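Local coordinates for LRA-12 (Uncultured bacterium blr12, PDB 5AEB), which hydrolyses beta-lactam antibiotics, carbapenems among them, as a class B3 metallo-beta-lactamase that works with two zinc ions, at the zinc ion site. Numbering follows the deposited sequence.

The zinc ion site. Residues 37, 84, 86, 88-89, 161, 188, 190, 227. With ZN (zinc ion), chain B; ZN (zinc ion), chain C.
Four imidazoles meet the two zinc ions through their ring edges. The His89 ring carries CB of its neighbour Asp88 over one face, displaced toward the rim, while CD2 of His227 and water 2 lie in its plane at the edge. His227 has water 2 at one edge and the Asp37 carboxylate at another. At the second zinc, CE1 of His161 meets the His86 ring edge-on, and the Thr188 carbonyl O sits at the His161 edge, where ND1 makes a weak hydrogen bond to it.

The chain C ion is gripped by His161 NE2, His86 ND1 and, instead of a third histidine, the side-chain amide oxygen OE1 of Gln84, which lies 1.8 Å from ZN. With water 2 the arrangement is near tetrahedral, though Gln84 OE1 and His161 NE2 subtend only 94°. His86 holds CG beside its backbone N and bonds through ND1; His161, with CG anti to its N (chi1 -173°), reaches in with NE2.

The chain B ion takes NE2 of both His89 and His227, waters 1 and 2, and OD2 of Asp88 at 2.0 Å from ZN, in a near square pyramid. Asp88 tucks its CG in between the backbone N and C (chi1 56°), which turns OD2 onto the ion, and its OD1 is in weak contact with water 2. Behind His227, ND1 donates to Asp37 OD2 at 2.8 Å, in the ring plane but from above the carboxylate; this second-shell bond fixes the ring's rotation and may strengthen NE2 as a ligand. Gln84 also holds water 1 through NE2 at 3.2 Å.

Water 2 bridges the chain B and chain C zinc ions, whose ZN atoms are 3.6 Å apart; both are partly occupied. Both ions would polarise it, and it is probably a hydroxide, the likely nucleophile that opens the beta-lactam ring in this QXHXDH-motif active site.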
# COMPACT_ATOMS: atom_id res chain seq x y z
N ASP A 37 9.61 7.36 3.65
CA ASP A 37 9.39 5.90 3.77
C ASP A 37 7.94 5.37 3.64
O ASP A 37 7.75 4.22 3.29
CB ASP A 37 10.01 5.32 5.05
CG ASP A 37 10.18 3.78 4.99
OD1 ASP A 37 10.83 3.25 4.06
OD2 ASP A 37 9.66 3.09 5.87
N GLN A 84 -3.21 -2.37 3.04
CA GLN A 84 -2.85 -2.78 4.38
C GLN A 84 -3.57 -1.90 5.40
O GLN A 84 -3.29 -0.70 5.45
CB GLN A 84 -1.34 -2.42 4.53
CG GLN A 84 -0.53 -3.43 5.20
CD GLN A 84 0.76 -2.87 5.70
OE1 GLN A 84 0.84 -2.46 6.89
NE2 GLN A 84 1.81 -2.87 4.82
N HIS A 86 -3.08 -0.69 8.47
CA HIS A 86 -2.28 -0.29 9.60
C HIS A 86 -2.18 1.19 9.58
O HIS A 86 -2.22 1.79 8.51
CB HIS A 86 -0.86 -0.87 9.54
CG HIS A 86 -0.74 -2.28 10.06
ND1 HIS A 86 0.30 -3.09 9.73
CD2 HIS A 86 -1.57 -3.02 10.91
CE1 HIS A 86 0.12 -4.29 10.32
NE2 HIS A 86 -1.01 -4.24 11.06
N ASP A 88 0.18 3.28 9.78
CA ASP A 88 1.23 3.87 8.93
C ASP A 88 0.82 3.97 7.43
O ASP A 88 1.49 4.65 6.65
CB ASP A 88 2.65 3.20 9.12
CG ASP A 88 2.65 1.68 8.89
OD1 ASP A 88 1.65 1.00 9.31
OD2 ASP A 88 3.65 1.16 8.28
N HIS A 89 -0.29 3.34 7.05
CA HIS A 89 -0.82 3.44 5.68
C HIS A 89 -2.23 3.92 5.57
O HIS A 89 -2.73 4.09 4.45
CB HIS A 89 -0.65 2.11 4.96
CG HIS A 89 0.71 1.50 5.18
ND1 HIS A 89 1.78 1.88 4.49
CD2 HIS A 89 1.15 0.54 6.10
CE1 HIS A 89 2.86 1.19 4.92
NE2 HIS A 89 2.47 0.37 5.91
N HIS A 161 0.16 -10.21 6.74
CA HIS A 161 0.54 -8.92 7.35
C HIS A 161 -0.66 -8.33 8.04
O HIS A 161 -0.57 -7.91 9.21
CB HIS A 161 1.11 -7.93 6.34
CG HIS A 161 1.67 -6.66 6.98
ND1 HIS A 161 2.90 -6.59 7.51
CD2 HIS A 161 1.09 -5.40 7.18
CE1 HIS A 161 3.11 -5.37 8.02
NE2 HIS A 161 2.00 -4.63 7.81
N THR A 188 5.59 -9.20 5.37
CA THR A 188 6.40 -9.11 6.54
C THR A 188 5.55 -9.60 7.71
O THR A 188 4.32 -9.59 7.64
CB THR A 188 6.89 -7.67 6.73
OG1 THR A 188 5.75 -6.79 6.83
CG2 THR A 188 7.79 -7.22 5.53
N VAL A 190 4.57 -9.21 11.68
CA VAL A 190 4.46 -8.10 12.60
C VAL A 190 4.59 -8.59 14.05
O VAL A 190 5.00 -7.83 14.93
CB VAL A 190 3.11 -7.36 12.33
CG1 VAL A 190 2.58 -6.63 13.55
CG2 VAL A 190 3.25 -6.42 11.15
N HIS A 227 6.36 0.36 1.81
CA HIS A 227 7.44 1.20 2.37
C HIS A 227 8.51 1.39 1.32
O HIS A 227 8.88 0.43 0.65
CB HIS A 227 8.04 0.55 3.63
CG HIS A 227 7.13 0.61 4.84
ND1 HIS A 227 7.28 1.53 5.83
CD2 HIS A 227 6.05 -0.18 5.20
CE1 HIS A 227 6.29 1.36 6.74
NE2 HIS A 227 5.56 0.30 6.37
ZN ZN B . 3.79 -0.39 7.10
ZN ZN C . 1.68 -2.99 8.40
O HOH W 1 4.30 -2.18 6.78
O HOH W 2 2.78 -1.48 8.33